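Local coordinates for effector protein HopAB2 (Pseudomonas syringae pv. tomato, PDB 3HGL), which is recognised by the tomato resistance kinase Pto, eliciting immunity and programmed cell death, and in susceptible plants acts as a virulence factor that suppresses these defences, at residues N47-R50 against Q51-N55; V13-L16 against V17-A21; G4-A7 against H8-I12. All coordinates share one frame; numbering follows the deposited sequence.

Interaction 1 (N47-R50 against Q51-N55)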
ATOM      1  N   ASN A  47       2.447   9.933  -1.476  1.00 30.16           N
ATOM      2  CA  ASN A  47       1.598  10.623  -2.446  1.00 31.32           C
ATOM      3  C   ASN A  47       0.577   9.655  -3.047  1.00 30.28           C
ATOM      4  O   ASN A  47      -0.605   9.984  -3.192  1.00 29.51           O
ATOM      5  CB  ASN A  47       2.461  11.234  -3.555  1.00 32.88           C
ATOM      6  CG  ASN A  47       1.641  12.005  -4.577  1.00 35.91           C
ATOM      7  OD1 ASN A  47       1.606  11.651  -5.756  1.00 36.09           O
ATOM      8  ND2 ASN A  47       0.979  13.064  -4.128  1.00 33.49           N
ATOM      9  N   ILE A  48       1.035   8.451  -3.377  1.00 27.47           N
ATOM     10  CA  ILE A  48       0.158   7.439  -3.955  1.00 27.08           C
ATOM     11  C   ILE A  48      -0.878   6.928  -2.955  1.00 27.42           C
ATOM     12  O   ILE A  48      -2.074   6.922  -3.241  1.00 26.58           O
ATOM     13  CB  ILE A  48       0.977   6.245  -4.497  1.00 26.89           C
ATOM     14  CG1 ILE A  48       1.806   6.704  -5.702  1.00 26.04           C
ATOM     15  CG2 ILE A  48       0.043   5.091  -4.877  1.00 26.77           C
ATOM     16  CD1 ILE A  48       2.737   5.646  -6.264  1.00 28.01           C
ATOM     17  N   PHE A  49      -0.427   6.510  -1.777  1.00 27.98           N
ATOM     18  CA  PHE A  49      -1.346   6.002  -0.762  1.00 29.42           C
ATOM     19  C   PHE A  49      -2.419   7.006  -0.335  1.00 30.88           C
ATOM     20  O   PHE A  49      -3.541   6.613  -0.009  1.00 29.89           O
ATOM     21  CB  PHE A  49      -0.561   5.502   0.458  1.00 30.26           C
ATOM     22  CG  PHE A  49       0.013   4.117   0.278  1.00 32.33           C
ATOM     23  CD1 PHE A  49      -0.484   3.045   1.012  1.00 34.15           C
ATOM     24  CD2 PHE A  49       1.029   3.884  -0.645  1.00 36.23           C
ATOM     25  CE1 PHE A  49       0.020   1.757   0.832  1.00 35.91           C
ATOM     26  CE2 PHE A  49       1.545   2.596  -0.837  1.00 37.20           C
ATOM     27  CZ  PHE A  49       1.038   1.532  -0.097  1.00 34.95           C
ATOM     28  N   ARG A  50      -2.094   8.295  -0.336  1.00 30.93           N
ATOM     29  CA  ARG A  50      -3.095   9.286   0.046  1.00 32.72           C
ATOM     30  C   ARG A  50      -4.268   9.308  -0.933  1.00 30.74           C
ATOM     31  O   ARG A  50      -5.387   9.645  -0.557  1.00 31.23           O
ATOM     32  CB  ARG A  50      -2.463  10.677   0.164  1.00 35.84           C
ATOM     33  CG  ARG A  50      -1.786  10.888   1.513  1.00 42.26           C
ATOM     34  CD  ARG A  50      -1.135  12.258   1.646  1.00 48.21           C
ATOM     35  NE  ARG A  50      -0.642  12.476   3.006  1.00 52.50           N
ATOM     36  CZ  ARG A  50       0.098  13.514   3.382  1.00 54.68           C
ATOM     37  NH1 ARG A  50       0.442  14.443   2.499  1.00 56.48           N
ATOM     38  NH2 ARG A  50       0.496  13.623   4.643  1.00 55.66           N
ATOM     39  N   GLN A  51      -4.010   8.933  -2.183  1.00 29.23           N
ATOM     40  CA  GLN A  51      -5.056   8.892  -3.208  1.00 30.52           C
ATOM     41  C   GLN A  51      -6.020   7.720  -2.995  1.00 29.46           C
ATOM     42  O   GLN A  51      -7.191   7.785  -3.380  1.00 30.51           O
ATOM     43  CB  GLN A  51      -4.427   8.740  -4.597  1.00 29.28           C
ATOM     44  CG  GLN A  51      -3.639   9.936  -5.079  1.00 28.48           C
ATOM     45  CD  GLN A  51      -2.813   9.628  -6.317  1.00 30.24           C
ATOM     46  OE1 GLN A  51      -3.039   8.625  -7.001  1.00 30.25           O
ATOM     47  NE2 GLN A  51      -1.854  10.498  -6.615  1.00 28.95           N
ATOM     48  N   HIS A  52      -5.517   6.656  -2.378  1.00 28.52           N
ATOM     49  CA  HIS A  52      -6.288   5.433  -2.155  1.00 28.39           C
ATOM     50  C   HIS A  52      -6.786   5.210  -0.729  1.00 29.34           C
ATOM     51  O   HIS A  52      -7.709   4.432  -0.506  1.00 29.76           O
ATOM     52  CB  HIS A  52      -5.441   4.245  -2.617  1.00 26.47           C
ATOM     53  CG  HIS A  52      -5.022   4.345  -4.051  1.00 24.58           C
ATOM     54  ND1 HIS A  52      -5.878   4.072  -5.093  1.00 24.89           N
ATOM     55  CD2 HIS A  52      -3.865   4.766  -4.617  1.00 24.97           C
ATOM     56  CE1 HIS A  52      -5.272   4.322  -6.239  1.00 26.25           C
ATOM     57  NE2 HIS A  52      -4.049   4.746  -5.978  1.00 25.96           N
ATOM     58  N   PHE A  53      -6.165   5.885   0.229  1.00 30.90           N
ATOM     59  CA  PHE A  53      -6.551   5.786   1.634  1.00 33.17           C
ATOM     60  C   PHE A  53      -6.694   7.244   2.084  1.00 34.36           C
ATOM     61  O   PHE A  53      -5.819   7.792   2.748  1.00 35.67           O
ATOM     62  CB  PHE A  53      -5.450   5.052   2.415  1.00 31.08           C
ATOM     63  CG  PHE A  53      -5.255   3.614   1.984  1.00 30.80           C
ATOM     64  CD1 PHE A  53      -6.121   2.617   2.427  1.00 31.74           C
ATOM     65  CD2 PHE A  53      -4.225   3.263   1.113  1.00 30.91           C
ATOM     66  CE1 PHE A  53      -5.966   1.289   2.006  1.00 29.75           C
ATOM     67  CE2 PHE A  53      -4.063   1.937   0.685  1.00 30.17           C
ATOM     68  CZ  PHE A  53      -4.935   0.950   1.135  1.00 28.91           C
ATOM     69  N   PRO A  54      -7.811   7.889   1.700  1.00 37.59           N
ATOM     70  CA  PRO A  54      -8.149   9.285   2.001  1.00 40.53           C
ATOM     71  C   PRO A  54      -8.160   9.717   3.466  1.00 41.42           C
ATOM     72  O   PRO A  54      -8.034  10.905   3.757  1.00 42.65           O
ATOM     73  CB  PRO A  54      -9.509   9.462   1.326  1.00 40.12           C
ATOM     74  CG  PRO A  54     -10.111   8.110   1.435  1.00 40.86           C
ATOM     75  CD  PRO A  54      -8.955   7.209   1.067  1.00 39.11           C
ATOM     76  N   ASN A  55      -8.308   8.764   4.380  1.00 41.82           N
ATOM     77  CA  ASN A  55      -8.326   9.076   5.808  1.00 42.11           C
ATOM     78  C   ASN A  55      -7.012   8.668   6.474  1.00 41.36           C
ATOM     79  O   ASN A  55      -6.867   8.748   7.692  1.00 39.17           O
ATOM     80  CB  ASN A  55      -9.504   8.361   6.477  1.00 44.30           C
ATOM     81  CG  ASN A  55     -10.844   8.976   6.106  1.00 47.50           C
ATOM     82  OD1 ASN A  55     -11.857   8.280   6.010  1.00 49.58           O
ATOM     83  ND2 ASN A  55     -10.857  10.291   5.911  1.00 48.89           N
TER
HETATM   84  O   HOH W   1      -1.746  12.428  -4.417  1.00 54.63           O
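Phe49 and Phe53 stand side by side where helix 43-52 runs out, one turn apart on the inner face of the five-helix Pto-interacting domain. Their ring planes lie 21° from parallel but are slid so far apart that they barely overlap; the centroids are 5.8 Å apart. Contact therefore falls to the neighbouring flanks of the rings, with Phe49 CD1 3.7 Å from Phe53 CD2. In both residues CG lies anti to the carbonyl carbon (chi1 -81° in Phe49 and -64° in Phe53), which sends the two rings off in the same direction. Leu71 of helix 66-80 touches both, and Phe41 stacks on Phe49.

The backbone bonds show how a helix unwinds. Gln51 N reaches back only three residues to Ile48 O, and His52 N does the same to Phe49 O. Phe49 O also accepts Phe53 N at 2.7 Å, so a single carbonyl is gripped by two successive amides as the chain turns into Pro54.

Polar side chains line another flank. Asn47 and Gln51 have amides nearly perpendicular to each other, too far apart to bond directly; a water instead ties the backbone of Asn47 to the amide of Gln51, donating to Asn47 O at 3.0 Å and accepting from Gln51 NE2 at 2.9 Å. Gln51 OE1 and His52 NE2 both turn to Gln15 of helix 5-18. The imidazole of His52 lies alongside Ile48, its CD2 3.1 Å from Ile48 O and 3.9 Å from Ile48 CG2.

Interaction 2 (V13-L16 against V17-A21); sequences VQQL and VSEGA
The amide of Gln15 and the carboxylate of Glu19, one helical turn apart, meet at their edges rather than over their faces. Gln15 NE2 donates to Glu19 OE2 at 3.1 Å; the oxygen sits almost within the amide plane and is approached nearly along its own C-O axis, while the two planes are twisted 48° apart. Both chains run extended and side by side, and Glu19 OE2 also comes within 3.2 Å of Gln15 CG. With its CG anti to the backbone N (chi1 -178°), the glutamine leans past the carbonyl side of its own residue, the direction in which Glu19 lies. The amide has further work across the helix interface: its OE1 accepts from His52 and its NE2 also serves Gln51, both on helix 43-52, so partners at both ends of the group should fix its rotation. Nearer the backbone, Glu19 CG rests 3.4 Å from Gln15 O, the carbonyl that accepts Glu19 N.

Apolar contact is sparser. The valine methyls touch only loosely, Val13 CG1 lying 4.2 Å from Val17 CG2, although Val17 CG2 passes close over the backbone carbonyl of Val13. Leu16, buried against Ile48 and Leu75 of two other helices, reaches CD2 to within 3.9 Å of Ala21 CB, the first methyl beyond the turn.

That return of Ala21 towards Leu16 is the work of a Schellman motif. Gly20 takes a positive phi (79°) as the C-prime residue; Ala21 N bonds to Leu16 O at 3.0 Å, and inside this loop Gly20 N bonds to Val17 O at 3.0 Å. The paired bonds are the classical signature of a helix C-terminus, here closing helix 5-18 ahead of helix 23-35.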
ATOM      1  N   VAL A  13      -0.795  -1.400  -7.331  1.00 24.57           N
ATOM      2  CA  VAL A  13       0.512  -2.001  -7.578  1.00 25.96           C
ATOM      3  C   VAL A  13       1.061  -1.436  -8.889  1.00 27.39           C
ATOM      4  O   VAL A  13       2.222  -1.038  -8.969  1.00 26.33           O
ATOM      5  CB  VAL A  13       0.420  -3.542  -7.679  1.00 27.80           C
ATOM      6  CG1 VAL A  13       1.752  -4.120  -8.156  1.00 29.25           C
ATOM      7  CG2 VAL A  13       0.057  -4.125  -6.321  1.00 27.08           C
ATOM      8  N   GLN A  14       0.210  -1.387  -9.913  1.00 29.92           N
ATOM      9  CA  GLN A  14       0.601  -0.857 -11.215  1.00 29.47           C
ATOM     10  C   GLN A  14       1.086   0.580 -11.073  1.00 29.16           C
ATOM     11  O   GLN A  14       2.108   0.963 -11.650  1.00 27.73           O
ATOM     12  CB  GLN A  14      -0.587  -0.900 -12.182  1.00 33.36           C
ATOM     13  CG  GLN A  14      -1.067  -2.298 -12.516  1.00 38.62           C
ATOM     14  CD  GLN A  14      -0.086  -3.046 -13.390  1.00 43.75           C
ATOM     15  OE1 GLN A  14       0.156  -2.664 -14.535  1.00 47.57           O
ATOM     16  NE2 GLN A  14       0.495  -4.110 -12.854  1.00 44.93           N
ATOM     17  N   GLN A  15       0.351   1.374 -10.299  1.00 27.01           N
ATOM     18  CA  GLN A  15       0.712   2.770 -10.090  1.00 27.19           C
ATOM     19  C   GLN A  15       2.075   2.885  -9.401  1.00 27.18           C
ATOM     20  O   GLN A  15       2.918   3.682  -9.814  1.00 27.61           O
ATOM     21  CB  GLN A  15      -0.359   3.478  -9.250  1.00 26.65           C
ATOM     22  CG  GLN A  15      -0.088   4.964  -9.025  1.00 27.98           C
ATOM     23  CD  GLN A  15      -1.243   5.678  -8.345  1.00 28.81           C
ATOM     24  OE1 GLN A  15      -2.191   5.047  -7.878  1.00 29.19           O
ATOM     25  NE2 GLN A  15      -1.162   7.007  -8.277  1.00 29.22           N
ATOM     26  N   LEU A  16       2.287   2.087  -8.358  1.00 27.34           N
ATOM     27  CA  LEU A  16       3.556   2.112  -7.634  1.00 28.04           C
ATOM     28  C   LEU A  16       4.723   1.801  -8.566  1.00 28.82           C
ATOM     29  O   LEU A  16       5.707   2.538  -8.610  1.00 30.94           O
ATOM     30  CB  LEU A  16       3.530   1.095  -6.489  1.00 25.25           C
ATOM     31  CG  LEU A  16       2.667   1.506  -5.289  1.00 26.17           C
ATOM     32  CD1 LEU A  16       2.386   0.298  -4.407  1.00 23.02           C
ATOM     33  CD2 LEU A  16       3.382   2.608  -4.505  1.00 26.51           C
ATOM     34  N   VAL A  17       4.607   0.702  -9.301  1.00 31.10           N
ATOM     35  CA  VAL A  17       5.649   0.287 -10.230  1.00 32.89           C
ATOM     36  C   VAL A  17       5.896   1.379 -11.266  1.00 33.62           C
ATOM     37  O   VAL A  17       7.035   1.784 -11.498  1.00 33.16           O
ATOM     38  CB  VAL A  17       5.258  -1.025 -10.954  1.00 34.07           C
ATOM     39  CG1 VAL A  17       6.339  -1.419 -11.954  1.00 37.29           C
ATOM     40  CG2 VAL A  17       5.051  -2.141  -9.933  1.00 35.49           C
ATOM     41  N   SER A  18       4.821   1.866 -11.875  1.00 33.63           N
ATOM     42  CA  SER A  18       4.924   2.906 -12.890  1.00 35.23           C
ATOM     43  C   SER A  18       5.641   4.153 -12.378  1.00 35.00           C
ATOM     44  O   SER A  18       6.418   4.772 -13.102  1.00 34.59           O
ATOM     45  CB  SER A  18       3.528   3.286 -13.395  1.00 35.76           C
ATOM     46  OG  SER A  18       3.603   4.320 -14.360  1.00 39.62           O
ATOM     47  N   GLU A  19       5.391   4.518 -11.126  1.00 34.14           N
ATOM     48  CA  GLU A  19       6.022   5.706 -10.573  1.00 33.48           C
ATOM     49  C   GLU A  19       7.429   5.483 -10.011  1.00 32.78           C
ATOM     50  O   GLU A  19       8.017   6.380  -9.409  1.00 33.75           O
ATOM     51  CB  GLU A  19       5.093   6.347  -9.533  1.00 33.47           C
ATOM     52  CG  GLU A  19       3.858   6.956 -10.190  1.00 34.40           C
ATOM     53  CD  GLU A  19       2.990   7.750  -9.244  1.00 35.53           C
ATOM     54  OE1 GLU A  19       3.544   8.531  -8.443  1.00 35.05           O
ATOM     55  OE2 GLU A  19       1.749   7.606  -9.310  1.00 36.64           O
ATOM     56  N   GLY A  20       7.971   4.288 -10.227  1.00 33.15           N
ATOM     57  CA  GLY A  20       9.318   3.993  -9.769  1.00 33.51           C
ATOM     58  C   GLY A  20       9.491   3.661  -8.299  1.00 34.42           C
ATOM     59  O   GLY A  20      10.595   3.774  -7.765  1.00 35.39           O
ATOM     60  N   ALA A  21       8.417   3.252  -7.632  1.00 32.08           N
ATOM     61  CA  ALA A  21       8.516   2.904  -6.218  1.00 31.71           C
ATOM     62  C   ALA A  21       9.154   1.529  -6.065  1.00 31.58           C
ATOM     63  O   ALA A  21       9.036   0.679  -6.948  1.00 32.00           O
ATOM     64  CB  ALA A  21       7.126   2.911  -5.577  1.00 31.63           C
TER

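Interaction 3 (G4-A7 against H8-I12); sequences GAVA and HANSI
Ala7 O is gripped from more than one direction. Ser11 N donates to Ala7 O at 3.0 Å in the ordinary helical pattern, and a water donates to the same oxygen at 2.8 Å. This water lies 3.0 Å from Ser11 OG, making a small bridge over the exposed side of the helix. Ser11 has OG beside its backbone N and anti to the carbonyl carbon (chi1 -66°); this rotation tips the hydroxyl back along the helix, over the preceding turn, to 3.2 Å from Ala7 O. Carbonyl, hydroxyl and water thus form a compact polar cluster, consistent with the serine helping to hold the water at a backbone oxygen already used by the helix itself.

The remaining bonds are regular i to i+4 steps of the opening turns. His8 N bonds to Gly4 O, Ala9 N to Ala5 O at 2.9 Å, and Asn10 N to Val6 O at 3.0 Å. Side chains add little to this. Those of Val6 and Asn10 run alongside with a common heading, Val6 CG1 being 3.8 Å from Asn10 ND2; the amide nitrogen of Asn10 also hangs near Val6 O at 3.3 Å, but at an angle too poor for a hydrogen bond. Ala5 and Ala9 present only methyls where the helix meets helix 66-80.

Helix 5-18 begins here and lies against helix 66-80 along one flank: Ala5 touches Glu66, Val6 and Ala9 touch Glu70, and His8 rests on Leu67. The imidazole of His8 also meets that of His52, so the first turns contact helix 43-52 too.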
ATOM      1  N   GLY A   4     -13.936  -5.946  -6.889  1.00 40.97           N
ATOM      2  CA  GLY A   4     -13.943  -4.487  -6.579  1.00 39.29           C
ATOM      3  C   GLY A   4     -12.640  -4.051  -5.936  1.00 38.58           C
ATOM      4  O   GLY A   4     -11.812  -3.394  -6.568  1.00 37.77           O
ATOM      5  N   ALA A   5     -12.455  -4.423  -4.673  1.00 37.58           N
ATOM      6  CA  ALA A   5     -11.243  -4.070  -3.947  1.00 36.55           C
ATOM      7  C   ALA A   5     -10.037  -4.781  -4.555  1.00 34.95           C
ATOM      8  O   ALA A   5      -8.913  -4.285  -4.482  1.00 33.76           O
ATOM      9  CB  ALA A   5     -11.394  -4.440  -2.465  1.00 36.26           C
ATOM     10  N   VAL A   6     -10.273  -5.942  -5.159  1.00 34.66           N
ATOM     11  CA  VAL A   6      -9.195  -6.704  -5.785  1.00 34.62           C
ATOM     12  C   VAL A   6      -8.650  -5.931  -6.986  1.00 34.14           C
ATOM     13  O   VAL A   6      -7.437  -5.733  -7.114  1.00 32.49           O
ATOM     14  CB  VAL A   6      -9.686  -8.098  -6.251  1.00 36.24           C
ATOM     15  CG1 VAL A   6      -8.573  -8.833  -6.987  1.00 35.87           C
ATOM     16  CG2 VAL A   6     -10.135  -8.914  -5.048  1.00 36.91           C
ATOM     17  N   ALA A   7      -9.550  -5.482  -7.857  1.00 33.08           N
ATOM     18  CA  ALA A   7      -9.138  -4.725  -9.034  1.00 32.83           C
ATOM     19  C   ALA A   7      -8.444  -3.438  -8.591  1.00 30.64           C
ATOM     20  O   ALA A   7      -7.434  -3.033  -9.167  1.00 29.93           O
ATOM     21  CB  ALA A   7     -10.356  -4.399  -9.908  1.00 34.26           C
ATOM     22  N   HIS A   8      -8.997  -2.805  -7.563  1.00 28.44           N
ATOM     23  CA  HIS A   8      -8.451  -1.562  -7.018  1.00 28.86           C
ATOM     24  C   HIS A   8      -7.004  -1.801  -6.555  1.00 27.79           C
ATOM     25  O   HIS A   8      -6.092  -1.062  -6.926  1.00 27.27           O
ATOM     26  CB  HIS A   8      -9.318  -1.099  -5.842  1.00 26.88           C
ATOM     27  CG  HIS A   8      -9.048   0.306  -5.389  1.00 26.16           C
ATOM     28  ND1 HIS A   8      -7.913   1.005  -5.742  1.00 29.87           N
ATOM     29  CD2 HIS A   8      -9.754   1.125  -4.577  1.00 23.19           C
ATOM     30  CE1 HIS A   8      -7.934   2.194  -5.166  1.00 24.85           C
ATOM     31  NE2 HIS A   8      -9.041   2.292  -4.452  1.00 28.18           N
ATOM     32  N   ALA A   9      -6.805  -2.845  -5.752  1.00 26.99           N
ATOM     33  CA  ALA A   9      -5.478  -3.190  -5.244  1.00 27.27           C
ATOM     34  C   ALA A   9      -4.483  -3.440  -6.381  1.00 28.04           C
ATOM     35  O   ALA A   9      -3.346  -2.960  -6.339  1.00 25.79           O
ATOM     36  CB  ALA A   9      -5.570  -4.428  -4.339  1.00 27.47           C
ATOM     37  N   ASN A  10      -4.899  -4.199  -7.393  1.00 27.75           N
ATOM     38  CA  ASN A  10      -4.009  -4.473  -8.517  1.00 28.51           C
ATOM     39  C   ASN A  10      -3.582  -3.178  -9.212  1.00 27.36           C
ATOM     40  O   ASN A  10      -2.438  -3.049  -9.643  1.00 27.24           O
ATOM     41  CB  ASN A  10      -4.675  -5.409  -9.535  1.00 31.19           C
ATOM     42  CG  ASN A  10      -4.784  -6.842  -9.033  1.00 35.86           C
ATOM     43  OD1 ASN A  10      -3.892  -7.340  -8.340  1.00 35.37           O
ATOM     44  ND2 ASN A  10      -5.872  -7.519  -9.395  1.00 37.51           N
ATOM     45  N   SER A  11      -4.499  -2.218  -9.313  1.00 26.07           N
ATOM     46  CA  SER A  11      -4.189  -0.944  -9.956  1.00 25.04           C
ATOM     47  C   SER A  11      -3.172  -0.149  -9.145  1.00 25.40           C
ATOM     48  O   SER A  11      -2.326   0.549  -9.706  1.00 24.26           O
ATOM     49  CB  SER A  11      -5.462  -0.115 -10.143  1.00 26.48           C
ATOM     50  OG  SER A  11      -6.344  -0.753 -11.056  1.00 28.62           O
ATOM     51  N   ILE A  12      -3.262  -0.246  -7.821  1.00 24.41           N
ATOM     52  CA  ILE A  12      -2.323   0.464  -6.960  1.00 24.65           C
ATOM     53  C   ILE A  12      -0.916  -0.084  -7.190  1.00 23.66           C
ATOM     54  O   ILE A  12       0.049   0.676  -7.243  1.00 23.81           O
ATOM     55  CB  ILE A  12      -2.698   0.315  -5.470  1.00 23.88           C
ATOM     56  CG1 ILE A  12      -4.008   1.059  -5.192  1.00 25.48           C
ATOM     57  CG2 ILE A  12      -1.568   0.853  -4.591  1.00 26.42           C
ATOM     58  CD1 ILE A  12      -4.573   0.832  -3.793  1.00 25.61           C
TER
HETATM   59  O   HOH W   2      -6.930  -3.540 -11.872  1.00 39.66           O

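Overall arrangement
All three interactions are local turns of two helices: interactions 3 and 2 follow each other along helix 5-18, their centres 13 Å apart, while interaction 1 ends helix 43-52, its centre about 14 Å from the centre of each. Interactions 2 and 3 meet only through the chain that joins them, but interaction 1 touches both. Gln15 links interactions 1 and 2, with Gln15 OE1 2.7 Å from His52 NE2 and Gln15 NE2 2.8 Å from Gln51 OE1. Beside these polar bonds, Ile48 CD1 packs 3.6 Å from Leu16 CD2. Towards interaction 3, His52 ND1 lies 3.5 Å from Ile12 CG1. These cross-contacts join helices 5-18 and 43-52 within the domain that recognises Pto.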